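Local coordinates for N-terminal acetyltransferase-like protein (Chaetomium thermophilum, PDB 5NNP), which probably serves as the helical-repeat auxiliary subunit of an N-terminal acetyltransferase A complex, the kind of enzyme that acetylates the N-termini of proteins, at residues A151-Y156 with E166-T171; D127-V132 with H157-L162. One frame throughout, in Å; residues are numbered along the deposited sequence.

Interaction 1. Residues A151-Y156 with E166-T171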
ATOM      1  N   ALA A 151      24.529   3.020   3.348  1.00 30.95           N
ATOM      2  CA  ALA A 151      23.784   2.585   4.524  1.00 33.69           C
ATOM      3  C   ALA A 151      23.923   3.552   5.704  1.00 35.68           C
ATOM      4  O   ALA A 151      22.929   3.875   6.350  1.00 36.81           O
ATOM      5  CB  ALA A 151      24.229   1.192   4.938  1.00 31.76           C
ATOM      6  N   LEU A 152      25.150   4.013   5.980  1.00 32.74           N
ATOM      7  CA  LEU A 152      25.361   4.967   7.066  1.00 27.62           C
ATOM      8  C   LEU A 152      24.710   6.303   6.724  1.00 29.63           C
ATOM      9  O   LEU A 152      24.157   6.953   7.604  1.00 36.36           O
ATOM     10  CB  LEU A 152      26.850   5.173   7.384  1.00 35.91           C
ATOM     11  CG  LEU A 152      27.122   6.300   8.415  1.00 37.46           C
ATOM     12  CD1 LEU A 152      26.488   6.024   9.798  1.00 31.07           C
ATOM     13  CD2 LEU A 152      28.595   6.647   8.554  1.00 37.92           C
ATOM     14  N   ALA A 153      24.754   6.705   5.456  1.00 27.87           N
ATOM     15  CA  ALA A 153      24.009   7.885   5.016  1.00 30.23           C
ATOM     16  C   ALA A 153      22.485   7.719   5.221  1.00 32.42           C
ATOM     17  O   ALA A 153      21.810   8.635   5.703  1.00 30.80           O
ATOM     18  CB  ALA A 153      24.312   8.183   3.578  1.00 34.33           C
ATOM     19  N   ILE A 154      21.958   6.540   4.882  1.00 26.95           N
ATOM     20  CA  ILE A 154      20.537   6.262   5.089  1.00 27.90           C
ATOM     21  C   ILE A 154      20.151   6.338   6.576  1.00 37.94           C
ATOM     22  O   ILE A 154      19.126   6.936   6.925  1.00 41.35           O
ATOM     23  CB  ILE A 154      20.148   4.881   4.526  1.00 24.31           C
ATOM     24  CG1 ILE A 154      20.183   4.902   2.997  1.00 24.34           C
ATOM     25  CG2 ILE A 154      18.778   4.469   5.001  1.00 24.19           C
ATOM     26  CD1 ILE A 154      20.465   3.559   2.386  1.00 21.36           C
ATOM     27  N   ALA A 155      20.974   5.755   7.448  1.00 33.75           N
ATOM     28  CA  ALA A 155      20.689   5.765   8.883  1.00 33.62           C
ATOM     29  C   ALA A 155      20.625   7.188   9.410  1.00 34.30           C
ATOM     30  O   ALA A 155      19.731   7.535  10.197  1.00 33.07           O
ATOM     31  CB  ALA A 155      21.723   4.984   9.639  1.00 36.52           C
ATOM     32  N   TYR A 156      21.581   8.011   8.980  1.00 30.84           N
ATOM     33  CA  TYR A 156      21.592   9.417   9.375  1.00 36.06           C
ATOM     34  C   TYR A 156      20.346  10.133   8.860  1.00 37.23           C
ATOM     35  O   TYR A 156      19.692  10.874   9.591  1.00 44.50           O
ATOM     36  CB  TYR A 156      22.836  10.119   8.839  1.00 43.13           C
ATOM     37  CG  TYR A 156      24.064   9.993   9.699  1.00 43.71           C
ATOM     38  CD1 TYR A 156      23.999  10.155  11.075  1.00 49.79           C
ATOM     39  CD2 TYR A 156      25.301   9.742   9.128  1.00 41.46           C
ATOM     40  CE1 TYR A 156      25.150  10.058  11.861  1.00 46.31           C
ATOM     41  CE2 TYR A 156      26.431   9.633   9.891  1.00 43.38           C
ATOM     42  CZ  TYR A 156      26.361   9.790  11.249  1.00 41.80           C
ATOM     43  OH  TYR A 156      27.517   9.667  11.974  1.00 42.99           O
ATOM     44  N   GLU A 166      24.315  13.806   4.019  1.00 37.14           N
ATOM     45  CA  GLU A 166      24.895  14.360   2.813  1.00 34.58           C
ATOM     46  C   GLU A 166      26.429  14.285   2.865  1.00 37.20           C
ATOM     47  O   GLU A 166      27.091  13.959   1.879  1.00 40.55           O
ATOM     48  CB  GLU A 166      24.443  15.796   2.599  1.00 30.58           C
ATOM     49  CG  GLU A 166      24.889  16.310   1.252  1.00 41.31           C
ATOM     50  CD  GLU A 166      24.664  17.778   1.063  1.00 41.87           C
ATOM     51  OE1 GLU A 166      23.805  18.357   1.775  1.00 41.26           O
ATOM     52  OE2 GLU A 166      25.355  18.347   0.191  1.00 51.72           O
ATOM     53  N   HIS A 167      26.978  14.565   4.037  1.00 35.24           N
ATOM     54  CA  HIS A 167      28.412  14.498   4.272  1.00 37.81           C
ATOM     55  C   HIS A 167      28.994  13.106   3.978  1.00 37.83           C
ATOM     56  O   HIS A 167      30.050  12.982   3.361  1.00 40.33           O
ATOM     57  CB  HIS A 167      28.697  14.908   5.719  1.00 31.92           C
ATOM     58  CG  HIS A 167      30.142  14.840   6.101  1.00 47.19           C
ATOM     59  ND1 HIS A 167      30.618  13.949   7.038  1.00 58.03           N
ATOM     60  CD2 HIS A 167      31.212  15.554   5.684  1.00 43.06           C
ATOM     61  CE1 HIS A 167      31.919  14.117   7.182  1.00 45.03           C
ATOM     62  NE2 HIS A 167      32.304  15.084   6.372  1.00 44.44           N
ATOM     63  N   ILE A 168      28.298  12.060   4.424  1.00 38.82           N
ATOM     64  CA  ILE A 168      28.769  10.694   4.231  1.00 31.61           C
ATOM     65  C   ILE A 168      28.749  10.357   2.747  1.00 38.64           C
ATOM     66  O   ILE A 168      29.697   9.753   2.238  1.00 42.74           O
ATOM     67  CB  ILE A 168      27.925   9.681   5.025  1.00 29.95           C
ATOM     68  CG1 ILE A 168      28.139   9.874   6.532  1.00 27.54           C
ATOM     69  CG2 ILE A 168      28.271   8.261   4.642  1.00 26.53           C
ATOM     70  CD1 ILE A 168      29.640   9.964   6.941  1.00 28.46           C
ATOM     71  N   LEU A 169      27.694  10.787   2.049  1.00 36.91           N
ATOM     72  CA  LEU A 169      27.565  10.551   0.614  1.00 32.02           C
ATOM     73  C   LEU A 169      28.649  11.272  -0.169  1.00 43.46           C
ATOM     74  O   LEU A 169      29.280  10.683  -1.060  1.00 39.05           O
ATOM     75  CB  LEU A 169      26.189  10.981   0.113  1.00 32.32           C
ATOM     76  CG  LEU A 169      25.060  10.010   0.483  1.00 31.58           C
ATOM     77  CD1 LEU A 169      23.680  10.612   0.210  1.00 30.70           C
ATOM     78  CD2 LEU A 169      25.228   8.704  -0.251  1.00 26.97           C
ATOM     79  N   THR A 170      28.871  12.542   0.161  1.00 37.22           N
ATOM     80  CA  THR A 170      29.876  13.304  -0.548  1.00 37.15           C
ATOM     81  C   THR A 170      31.280  12.794  -0.230  1.00 48.11           C
ATOM     82  O   THR A 170      32.171  12.834  -1.086  1.00 53.67           O
ATOM     83  CB  THR A 170      29.812  14.797  -0.209  1.00 44.60           C
ATOM     84  OG1 THR A 170      28.532  15.330  -0.580  1.00 42.56           O
ATOM     85  CG2 THR A 170      30.931  15.550  -0.950  1.00 39.73           C
ATOM     86  N   THR A 171      31.490  12.318   0.995  1.00 41.08           N
ATOM     87  CA  THR A 171      32.815  11.827   1.372  1.00 43.66           C
ATOM     88  C   THR A 171      33.190  10.645   0.492  1.00 41.30           C
ATOM     89  O   THR A 171      34.318  10.572  -0.004  1.00 36.69           O
ATOM     90  CB  THR A 171      32.888  11.432   2.862  1.00 45.07           C
ATOM     91  OG1 THR A 171      32.762  12.614   3.660  1.00 50.95           O
ATOM     92  CG2 THR A 171      34.221  10.775   3.190  1.00 36.30           C
TER
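Ile168 reaches across from helix 162-175 to Leu152, Ala153 and Tyr156 of helix 146-159. The two helices run antiparallel, with 165° between the directions of their short segments and 8.4 Å between their axes at closest approach. The nearest pair of CA atoms belongs to Ala153 and Ile168. An alanine suits this place because its lone methyl lets the opposite backbone come close.

Ile168 turns its CB toward the other helix, and CB lies 4.2 Å from Ala153 CB. At CB the side chain forks. The CG2 methyl rests against the backbone of the facing helix, 3.9 Å from Ala153 N, a plain van der Waals contact. The other branch, CG1, is set anti to the carbonyl carbon (chi1 -68°). This brings it up to two side chains at once: it meets the edge of the Tyr156 ring near the ring plane, 3.8 Å from CE2, and it also touches Leu152 CD2. The tip, CD1, also lies 3.8 Å from this CD2. Both Leu152 and Tyr156 cross the isoleucine side chain at about a right angle. A branched residue fits here because its two arms fill different spaces, one against backbone and one among side chains.

Next to Ile168 on the same helix, Leu169 brings CG within 3.7 Å of Ala153 CB, so the small methyl is met by two large aliphatic residues. Leu169 also packs on Tyr193 and Ile197 of helix 185-200, while Leu152 reaches Leu139 of helix 128-141. No hydrogen bond joins the two segments. A small residue facing branched aliphatics between antiparallel, sequence-adjacent helices is characteristic of the helix hairpins from which tetratricopeptide-like alpha solenoids are built.

Interaction 2. Residues D127-V132 with H157-L162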
ATOM      1  N   ASP A 127      14.889   2.017  15.778  1.00 41.96           N
ATOM      2  CA  ASP A 127      15.911   2.459  16.734  1.00 33.24           C
ATOM      3  C   ASP A 127      17.009   3.172  15.945  1.00 40.00           C
ATOM      4  O   ASP A 127      18.051   2.583  15.627  1.00 41.82           O
ATOM      5  CB  ASP A 127      16.457   1.256  17.520  1.00 27.86           C
ATOM      6  CG  ASP A 127      17.572   1.613  18.482  1.00 35.22           C
ATOM      7  OD1 ASP A 127      17.795   2.803  18.787  1.00 40.19           O
ATOM      8  OD2 ASP A 127      18.238   0.670  18.944  1.00 48.21           O
ATOM      9  N   TYR A 128      16.758   4.435  15.609  1.00 32.98           N
ATOM     10  CA  TYR A 128      17.615   5.180  14.688  1.00 30.99           C
ATOM     11  C   TYR A 128      19.041   5.378  15.194  1.00 44.22           C
ATOM     12  O   TYR A 128      20.011   5.174  14.433  1.00 45.72           O
ATOM     13  CB  TYR A 128      17.002   6.548  14.380  1.00 29.56           C
ATOM     14  CG  TYR A 128      15.609   6.489  13.799  1.00 35.23           C
ATOM     15  CD1 TYR A 128      15.379   5.952  12.534  1.00 31.69           C
ATOM     16  CD2 TYR A 128      14.518   6.976  14.514  1.00 30.79           C
ATOM     17  CE1 TYR A 128      14.107   5.898  12.010  1.00 28.62           C
ATOM     18  CE2 TYR A 128      13.239   6.927  13.992  1.00 26.94           C
ATOM     19  CZ  TYR A 128      13.039   6.386  12.745  1.00 34.76           C
ATOM     20  OH  TYR A 128      11.761   6.335  12.240  1.00 44.57           O
ATOM     21  N   ALA A 129      19.167   5.790  16.460  1.00 39.47           N
ATOM     22  CA  ALA A 129      20.485   6.024  17.068  1.00 40.66           C
ATOM     23  C   ALA A 129      21.292   4.736  17.081  1.00 38.58           C
ATOM     24  O   ALA A 129      22.477   4.731  16.754  1.00 42.28           O
ATOM     25  CB  ALA A 129      20.351   6.585  18.482  1.00 27.74           C
ATOM     26  N   GLY A 130      20.626   3.639  17.437  1.00 35.42           N
ATOM     27  CA  GLY A 130      21.241   2.327  17.392  1.00 33.03           C
ATOM     28  C   GLY A 130      21.721   1.950  15.997  1.00 32.76           C
ATOM     29  O   GLY A 130      22.785   1.376  15.834  1.00 41.69           O
ATOM     30  N   TYR A 131      20.936   2.299  14.988  1.00 32.48           N
ATOM     31  CA  TYR A 131      21.178   1.857  13.621  1.00 33.87           C
ATOM     32  C   TYR A 131      22.365   2.617  13.074  1.00 38.08           C
ATOM     33  O   TYR A 131      23.208   2.071  12.363  1.00 35.74           O
ATOM     34  CB  TYR A 131      19.932   2.086  12.750  1.00 30.44           C
ATOM     35  CG  TYR A 131      20.029   1.515  11.366  1.00 30.63           C
ATOM     36  CD1 TYR A 131      20.378   0.194  11.172  1.00 32.80           C
ATOM     37  CD2 TYR A 131      19.749   2.288  10.250  1.00 34.93           C
ATOM     38  CE1 TYR A 131      20.462  -0.345   9.917  1.00 34.34           C
ATOM     39  CE2 TYR A 131      19.829   1.756   8.975  1.00 35.73           C
ATOM     40  CZ  TYR A 131      20.189   0.434   8.819  1.00 37.28           C
ATOM     41  OH  TYR A 131      20.286  -0.126   7.569  1.00 41.10           O
ATOM     42  N   VAL A 132      22.423   3.892  13.421  1.00 31.26           N
ATOM     43  CA  VAL A 132      23.558   4.709  13.060  1.00 35.24           C
ATOM     44  C   VAL A 132      24.854   4.129  13.633  1.00 38.81           C
ATOM     45  O   VAL A 132      25.823   3.914  12.906  1.00 43.91           O
ATOM     46  CB  VAL A 132      23.380   6.151  13.558  1.00 35.17           C
ATOM     47  CG1 VAL A 132      24.718   6.909  13.539  1.00 25.95           C
ATOM     48  CG2 VAL A 132      22.327   6.859  12.732  1.00 25.11           C
ATOM     49  N   HIS A 157      20.041   9.897   7.587  1.00 36.49           N
ATOM     50  CA  HIS A 157      18.883  10.463   6.901  1.00 33.24           C
ATOM     51  C   HIS A 157      17.565  10.151   7.609  1.00 35.57           C
ATOM     52  O   HIS A 157      16.759  11.050   7.875  1.00 31.03           O
ATOM     53  CB  HIS A 157      18.846   9.935   5.467  1.00 35.38           C
ATOM     54  CG  HIS A 157      17.830  10.609   4.603  1.00 38.93           C
ATOM     55  ND1 HIS A 157      17.442  10.098   3.384  1.00 44.94           N
ATOM     56  CD2 HIS A 157      17.114  11.741   4.785  1.00 33.65           C
ATOM     57  CE1 HIS A 157      16.528  10.892   2.850  1.00 37.86           C
ATOM     58  NE2 HIS A 157      16.310  11.894   3.677  1.00 31.87           N
ATOM     59  N   LEU A 158      17.352   8.876   7.924  1.00 29.21           N
ATOM     60  CA  LEU A 158      16.118   8.464   8.577  1.00 28.08           C
ATOM     61  C   LEU A 158      16.081   8.972  10.013  1.00 38.92           C
ATOM     62  O   LEU A 158      15.000   9.104  10.591  1.00 39.03           O
ATOM     63  CB  LEU A 158      15.964   6.944   8.547  1.00 29.24           C
ATOM     64  CG  LEU A 158      15.778   6.303   7.162  1.00 31.93           C
ATOM     65  CD1 LEU A 158      15.603   4.782   7.282  1.00 30.39           C
ATOM     66  CD2 LEU A 158      14.597   6.939   6.426  1.00 23.86           C
ATOM     67  N   GLU A 159      17.258   9.244  10.586  1.00 38.10           N
ATOM     68  CA  GLU A 159      17.355   9.759  11.951  1.00 34.65           C
ATOM     69  C   GLU A 159      16.993  11.228  12.007  1.00 33.24           C
ATOM     70  O   GLU A 159      16.785  11.767  13.086  1.00 36.31           O
ATOM     71  CB  GLU A 159      18.777   9.576  12.527  1.00 39.73           C
ATOM     72  CG  GLU A 159      18.935  10.040  13.987  1.00 33.89           C
ATOM     73  CD  GLU A 159      20.385  10.023  14.496  1.00 50.46           C
ATOM     74  OE1 GLU A 159      20.610   9.677  15.680  1.00 56.89           O
ATOM     75  OE2 GLU A 159      21.305  10.384  13.733  1.00 54.25           O
ATOM     76  N   GLY A 160      16.960  11.886  10.854  1.00 33.77           N
ATOM     77  CA  GLY A 160      16.725  13.325  10.816  1.00 28.51           C
ATOM     78  C   GLY A 160      17.988  14.163  10.667  1.00 40.75           C
ATOM     79  O   GLY A 160      17.913  15.380  10.560  1.00 38.33           O
ATOM     80  N   ASN A 161      19.153  13.515  10.647  1.00 34.36           N
ATOM     81  CA  ASN A 161      20.420  14.210  10.455  1.00 33.52           C
ATOM     82  C   ASN A 161      20.792  14.312   8.970  1.00 35.61           C
ATOM     83  O   ASN A 161      21.691  13.614   8.482  1.00 41.09           O
ATOM     84  CB  ASN A 161      21.529  13.496  11.237  1.00 40.44           C
ATOM     85  CG  ASN A 161      22.717  14.386  11.517  1.00 49.66           C
ATOM     86  OD1 ASN A 161      22.936  15.383  10.832  1.00 51.55           O
ATOM     87  ND2 ASN A 161      23.503  14.022  12.529  1.00 57.96           N
ATOM     88  N   LEU A 162      20.098  15.183   8.249  1.00 34.88           N
ATOM     89  CA  LEU A 162      20.317  15.332   6.815  1.00 34.67           C
ATOM     90  C   LEU A 162      21.731  15.835   6.485  1.00 36.93           C
ATOM     91  O   LEU A 162      22.386  15.301   5.594  1.00 42.77           O
ATOM     92  CB  LEU A 162      19.256  16.263   6.226  1.00 42.98           C
ATOM     93  CG  LEU A 162      17.966  15.530   5.797  1.00 48.49           C
ATOM     94  CD1 LEU A 162      17.418  14.656   6.910  1.00 38.99           C
ATOM     95  CD2 LEU A 162      16.899  16.514   5.325  1.00 54.23           C
TER
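Tyr128 and Glu159 bring the two backbones closest, 5.3 Å from CA to CA, where the first turn of helix 128-141 meets the C-terminal end of helix 146-159. Asp127 is the N-cap of helix 128-141, its OD1 accepting from Gly130 N at 3.2 Å. After Glu159 the chain turns through Gly160, whose positive phi (99°) together with two bonds back into the last turn makes a Schellman motif; a side chain here would jam against the carbonyl O of Glu159, which calls for glycine. Asn161 then caps the next helix through Lys164 N.

Across the contact, the Tyr128 ring presents one face to the backbone carbonyl of Leu158: O lies 3.6 Å above the plane, offset toward the rim nearest CE1. Leu158 CB is 4.1 Å from CE1, and the two side chains cross at about a right angle. Such meetings of helix ends, with turns between antiparallel neighbours, are what an alpha solenoid of tetratricopeptide type repeats along its length. An alanine in place of Tyr128 would keep CB against Glu159 CB, but would probably uncover Leu158 O and CB and open a gap beside the helix end.

Glu159, with CG anti to the backbone N (chi1 -177°) and an extended chain beyond, passes Tyr128 CB. Its OE1 comes 3.9 Å from Ala129 CA and its OE2 3.8 Å from Val132 CG2, and the N-terminal end of helix 128-141 may favour its charge there. Leu158 also packs on Ile123 of helix 112-124 and on Val541 and Val544 of helix 537-547.

In the fold
Helix 146-159 takes part in both contacts, whose centres lie 10 Å apart. Interaction 1 joins it to the helix that follows and is largely buried, and its side-chain contacts are apolar. Interaction 2 joins it to the helix before and lies at the surface, where carbonyl and carboxylate oxygens meet ring and aliphatic carbons, with glycine and capping residues shaping the turns. The two meet directly: Ala155 CB packs on Tyr131 CD2 and Val132 CG2, and Tyr156 CE1 on Val132 CG1, while Tyr156 O probably accepts a hydrogen bond from Asn161 N at the turn. Three consecutive helices are thus held together about the middle one.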